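Local coordinates for DNA processing protein DprA (Streptococcus pneumoniae, PDB 3UQZ) that helps load the recombinase RecA onto incoming single-stranded DNA during natural transformation, binding that DNA cooperatively and shielding it from nucleases, at residues F68-P82 and A91-L104. Sequence-based numbering, arbitrary orientation.
Sequences FQKFPSFSILDDCYP and APVLLFYKGNLDLL
An antiparallel strand pair at one margin of the Rossmann-like sheet joins 73-75 to 94-99, their axes running at 158°. F74 and L95 form the hydrogen-bonded pair, flanked by the non-hydrogen-bonded pairs S73-F96 and S75-L94: L95 N gives a nearly straight bond to F74 O (3.0 Å), and F74 N answers to L95 O. Beyond this pair, Y97 N reaches P72 O and I76 N reaches V93 O (both 3.1 Å), each donor standing above the carbonyl plane.

With CG set between its own backbone N and carbonyl carbon (chi1 68°), the F74 ring leans across L95, whose CB lies over one ring face; Y97 CD2 meets the edge near the plane, and L104 CD1 comes 3.7 Å from F74 CZ. The Y97 ring is clamped: P72 CG sits over one face in a CH-pi contact, 3.9 Å from the centroid, while L101 CD2 is centred over the opposite face. L191 of strand 189-192 also touches F74 and Y97.

On the opposite face, which bears S73, L94 and F96, the F96 ring meets F68 of helix 61-69 obliquely, planes at 71°, with F68 CD1 3.9 Å from F96 CE1. Farther along, Y81 OH donates to P92 O (2.7 Å) in the carbonyl plane, on a lone pair, tying the end of the D78-Y81 turn to the residues just before strand 94-99. S75 OG bonds to N5 and accepts from L77 N, an ST turn.

Backbone bonds of F96 with S192 and K98 with V190 join 94-99 to strand 189-192, making the pair an antiparallel edge extension of the Rossmann-like sheet; its face bearing S75, L94 and F96 packs on I8 and Y9 of helix 5-13 in the SAM-like domain.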
# COMPACT_ATOMS: atom_id res chain seq x y z
N PHE A 68 -32.60 -32.97 -9.55
CA PHE A 68 -32.76 -31.55 -9.86
C PHE A 68 -33.66 -30.81 -8.84
O PHE A 68 -33.40 -29.65 -8.53
CB PHE A 68 -33.30 -31.37 -11.29
CG PHE A 68 -33.66 -29.95 -11.67
CD1 PHE A 68 -32.66 -29.02 -11.96
CD2 PHE A 68 -34.98 -29.54 -11.74
CE1 PHE A 68 -32.99 -27.70 -12.31
CE2 PHE A 68 -35.31 -28.23 -12.08
CZ PHE A 68 -34.31 -27.32 -12.36
N GLN A 69 -34.71 -31.48 -8.35
CA GLN A 69 -35.68 -30.89 -7.43
C GLN A 69 -35.31 -30.92 -5.94
O GLN A 69 -35.95 -30.22 -5.15
CB GLN A 69 -37.10 -31.41 -7.70
CG GLN A 69 -37.69 -30.84 -9.00
CD GLN A 69 -38.99 -31.47 -9.39
OE1 GLN A 69 -39.22 -32.67 -9.22
NE2 GLN A 69 -39.87 -30.68 -9.99
N LYS A 70 -34.24 -31.68 -5.56
CA LYS A 70 -33.76 -31.79 -4.17
C LYS A 70 -33.50 -30.42 -3.53
O LYS A 70 -33.88 -30.21 -2.39
CB LYS A 70 -32.52 -32.70 -4.07
CG LYS A 70 -32.26 -33.18 -2.66
CD LYS A 70 -30.87 -33.72 -2.45
CE LYS A 70 -30.81 -34.50 -1.16
NZ LYS A 70 -29.46 -35.07 -0.92
N PHE A 71 -32.88 -29.50 -4.28
CA PHE A 71 -32.63 -28.12 -3.84
C PHE A 71 -33.19 -27.17 -4.90
O PHE A 71 -33.06 -27.47 -6.10
CB PHE A 71 -31.12 -27.85 -3.62
CG PHE A 71 -30.50 -28.66 -2.50
CD1 PHE A 71 -30.74 -28.34 -1.17
CD2 PHE A 71 -29.68 -29.74 -2.78
CE1 PHE A 71 -30.18 -29.10 -0.14
CE2 PHE A 71 -29.10 -30.49 -1.75
CZ PHE A 71 -29.35 -30.15 -0.44
N PRO A 72 -33.80 -26.02 -4.49
CA PRO A 72 -34.33 -25.07 -5.50
C PRO A 72 -33.22 -24.46 -6.36
O PRO A 72 -32.03 -24.62 -6.05
CB PRO A 72 -35.06 -24.01 -4.66
CG PRO A 72 -34.43 -24.09 -3.33
CD PRO A 72 -34.02 -25.51 -3.12
N SER A 73 -33.60 -23.78 -7.45
CA SER A 73 -32.65 -23.19 -8.38
C SER A 73 -33.22 -22.01 -9.13
O SER A 73 -34.41 -21.71 -9.02
CB SER A 73 -32.15 -24.25 -9.37
OG SER A 73 -33.22 -24.90 -10.04
N PHE A 74 -32.35 -21.31 -9.87
CA PHE A 74 -32.65 -20.20 -10.77
C PHE A 74 -31.58 -20.16 -11.85
O PHE A 74 -30.45 -20.59 -11.60
CB PHE A 74 -32.79 -18.85 -10.03
CG PHE A 74 -31.53 -18.27 -9.41
CD1 PHE A 74 -30.76 -17.34 -10.11
CD2 PHE A 74 -31.13 -18.64 -8.13
CE1 PHE A 74 -29.59 -16.83 -9.55
CE2 PHE A 74 -29.96 -18.12 -7.57
CZ PHE A 74 -29.20 -17.21 -8.29
N SER A 75 -31.94 -19.71 -13.06
CA SER A 75 -31.03 -19.66 -14.19
C SER A 75 -30.86 -18.25 -14.72
O SER A 75 -31.60 -17.35 -14.32
CB SER A 75 -31.53 -20.58 -15.31
OG SER A 75 -32.70 -20.06 -15.93
N ILE A 76 -29.94 -18.07 -15.68
CA ILE A 76 -29.68 -16.81 -16.37
C ILE A 76 -30.93 -16.31 -17.15
O ILE A 76 -30.97 -15.16 -17.56
CB ILE A 76 -28.38 -16.93 -17.23
CG1 ILE A 76 -27.75 -15.54 -17.54
CG2 ILE A 76 -28.59 -17.81 -18.47
CD1 ILE A 76 -26.22 -15.52 -17.75
N LEU A 77 -31.96 -17.18 -17.32
CA LEU A 77 -33.23 -16.86 -18.00
C LEU A 77 -34.24 -16.21 -17.05
O LEU A 77 -35.12 -15.48 -17.50
CB LEU A 77 -33.85 -18.12 -18.65
CG LEU A 77 -33.02 -18.87 -19.75
CD1 LEU A 77 -33.75 -20.13 -20.22
CD2 LEU A 77 -32.65 -17.98 -20.95
N ASP A 78 -34.09 -16.46 -15.74
CA ASP A 78 -34.96 -15.94 -14.68
C ASP A 78 -34.68 -14.48 -14.32
O ASP A 78 -33.54 -14.02 -14.41
CB ASP A 78 -34.92 -16.85 -13.44
CG ASP A 78 -35.45 -18.26 -13.71
OD1 ASP A 78 -36.43 -18.40 -14.48
OD2 ASP A 78 -34.88 -19.22 -13.16
N ASP A 79 -35.74 -13.77 -13.90
CA ASP A 79 -35.76 -12.36 -13.52
C ASP A 79 -34.88 -12.06 -12.31
O ASP A 79 -34.31 -10.97 -12.22
CB ASP A 79 -37.20 -11.89 -13.21
CG ASP A 79 -38.30 -12.49 -14.07
OD1 ASP A 79 -38.55 -13.72 -13.95
OD2 ASP A 79 -38.96 -11.73 -14.81
N CYS A 80 -34.80 -13.01 -11.36
CA CYS A 80 -34.05 -12.85 -10.13
C CYS A 80 -32.53 -12.92 -10.31
O CYS A 80 -31.79 -12.52 -9.40
CB CYS A 80 -34.53 -13.85 -9.07
SG CYS A 80 -34.01 -15.55 -9.38
N TYR A 81 -32.06 -13.44 -11.45
CA TYR A 81 -30.63 -13.53 -11.72
C TYR A 81 -30.01 -12.12 -11.67
O TYR A 81 -30.47 -11.23 -12.41
CB TYR A 81 -30.38 -14.24 -13.07
CG TYR A 81 -28.95 -14.69 -13.26
CD1 TYR A 81 -28.57 -16.00 -13.01
CD2 TYR A 81 -27.97 -13.81 -13.74
CE1 TYR A 81 -27.26 -16.43 -13.23
CE2 TYR A 81 -26.66 -14.22 -13.94
CZ TYR A 81 -26.31 -15.54 -13.69
OH TYR A 81 -25.02 -15.95 -13.90
N PRO A 82 -29.01 -11.88 -10.76
CA PRO A 82 -28.43 -10.53 -10.65
C PRO A 82 -27.64 -10.07 -11.87
O PRO A 82 -26.81 -10.81 -12.41
CB PRO A 82 -27.60 -10.58 -9.36
CG PRO A 82 -27.37 -11.99 -9.10
CD PRO A 82 -28.40 -12.82 -9.80
N ALA A 91 -20.56 -16.50 -17.26
CA ALA A 91 -21.52 -16.32 -16.17
C ALA A 91 -22.24 -17.66 -15.87
O ALA A 91 -22.59 -18.36 -16.82
CB ALA A 91 -22.54 -15.26 -16.55
N PRO A 92 -22.40 -18.07 -14.59
CA PRO A 92 -23.08 -19.35 -14.31
C PRO A 92 -24.45 -19.39 -14.95
O PRO A 92 -25.24 -18.45 -14.84
CB PRO A 92 -23.16 -19.41 -12.77
CG PRO A 92 -22.90 -18.04 -12.32
CD PRO A 92 -22.02 -17.38 -13.34
N VAL A 93 -24.70 -20.43 -15.71
CA VAL A 93 -25.94 -20.61 -16.45
C VAL A 93 -27.11 -21.08 -15.55
O VAL A 93 -28.26 -20.69 -15.78
CB VAL A 93 -25.66 -21.47 -17.70
CG1 VAL A 93 -26.11 -22.92 -17.55
CG2 VAL A 93 -26.19 -20.82 -18.95
N LEU A 94 -26.80 -21.85 -14.49
CA LEU A 94 -27.77 -22.37 -13.53
C LEU A 94 -27.12 -22.42 -12.14
O LEU A 94 -25.98 -22.89 -12.02
CB LEU A 94 -28.26 -23.77 -13.97
CG LEU A 94 -29.24 -24.54 -13.06
CD1 LEU A 94 -30.66 -24.05 -13.23
CD2 LEU A 94 -29.19 -26.02 -13.33
N LEU A 95 -27.83 -21.93 -11.11
CA LEU A 95 -27.38 -21.93 -9.71
C LEU A 95 -28.42 -22.52 -8.78
O LEU A 95 -29.57 -22.08 -8.79
CB LEU A 95 -27.00 -20.50 -9.20
CG LEU A 95 -25.70 -19.87 -9.72
CD1 LEU A 95 -25.68 -18.38 -9.46
CD2 LEU A 95 -24.48 -20.52 -9.10
N PHE A 96 -28.00 -23.50 -7.97
CA PHE A 96 -28.82 -24.11 -6.94
C PHE A 96 -28.58 -23.32 -5.67
O PHE A 96 -27.48 -22.81 -5.48
CB PHE A 96 -28.44 -25.57 -6.72
CG PHE A 96 -28.74 -26.45 -7.89
CD1 PHE A 96 -30.00 -27.00 -8.07
CD2 PHE A 96 -27.75 -26.75 -8.82
CE1 PHE A 96 -30.27 -27.83 -9.16
CE2 PHE A 96 -28.02 -27.58 -9.91
CZ PHE A 96 -29.28 -28.12 -10.07
N TYR A 97 -29.61 -23.19 -4.83
CA TYR A 97 -29.50 -22.41 -3.61
C TYR A 97 -30.21 -23.03 -2.42
O TYR A 97 -31.07 -23.90 -2.56
CB TYR A 97 -29.97 -20.96 -3.84
CG TYR A 97 -31.46 -20.80 -4.00
CD1 TYR A 97 -32.27 -20.50 -2.91
CD2 TYR A 97 -32.06 -20.90 -5.25
CE1 TYR A 97 -33.65 -20.36 -3.05
CE2 TYR A 97 -33.44 -20.75 -5.41
CZ TYR A 97 -34.23 -20.48 -4.30
OH TYR A 97 -35.58 -20.30 -4.45
N LYS A 98 -29.83 -22.54 -1.25
CA LYS A 98 -30.35 -22.89 0.06
C LYS A 98 -30.40 -21.57 0.83
O LYS A 98 -29.37 -20.98 1.11
CB LYS A 98 -29.41 -23.91 0.72
CG LYS A 98 -29.92 -24.46 2.03
CD LYS A 98 -30.48 -25.87 1.91
CE LYS A 98 -30.89 -26.41 3.26
NZ LYS A 98 -31.96 -25.59 3.92
N GLY A 99 -31.61 -21.09 1.08
CA GLY A 99 -31.81 -19.86 1.82
C GLY A 99 -32.69 -18.83 1.15
O GLY A 99 -33.55 -19.15 0.32
N ASN A 100 -32.46 -17.56 1.52
CA ASN A 100 -33.22 -16.40 1.08
C ASN A 100 -32.60 -15.70 -0.11
O ASN A 100 -31.53 -15.09 0.01
CB ASN A 100 -33.41 -15.44 2.27
CG ASN A 100 -34.33 -14.27 2.04
OD1 ASN A 100 -35.16 -14.24 1.12
ND2 ASN A 100 -34.20 -13.29 2.92
N LEU A 101 -33.31 -15.74 -1.27
CA LEU A 101 -32.89 -15.09 -2.51
C LEU A 101 -32.93 -13.57 -2.43
O LEU A 101 -32.38 -12.92 -3.31
CB LEU A 101 -33.73 -15.56 -3.70
CG LEU A 101 -33.41 -16.91 -4.34
CD1 LEU A 101 -34.21 -17.09 -5.62
CD2 LEU A 101 -31.93 -17.06 -4.66
N ASP A 102 -33.60 -13.00 -1.40
CA ASP A 102 -33.71 -11.54 -1.25
C ASP A 102 -32.36 -10.85 -1.04
O ASP A 102 -32.21 -9.69 -1.42
CB ASP A 102 -34.70 -11.17 -0.13
CG ASP A 102 -36.16 -11.44 -0.46
OD1 ASP A 102 -36.51 -11.41 -1.67
OD2 ASP A 102 -36.95 -11.64 0.48
N LEU A 103 -31.38 -11.60 -0.51
CA LEU A 103 -30.02 -11.12 -0.27
C LEU A 103 -29.33 -10.70 -1.57
O LEU A 103 -28.44 -9.85 -1.53
CB LEU A 103 -29.20 -12.18 0.47
CG LEU A 103 -29.29 -12.17 2.01
CD1 LEU A 103 -30.55 -12.81 2.50
CD2 LEU A 103 -28.17 -12.96 2.61
N LEU A 104 -29.79 -11.24 -2.73
CA LEU A 104 -29.26 -10.89 -4.05
C LEU A 104 -29.72 -9.50 -4.50
O LEU A 104 -29.21 -8.99 -5.49
CB LEU A 104 -29.66 -11.93 -5.11
CG LEU A 104 -29.18 -13.38 -4.98
CD1 LEU A 104 -29.81 -14.26 -6.07
CD2 LEU A 104 -27.64 -13.47 -5.06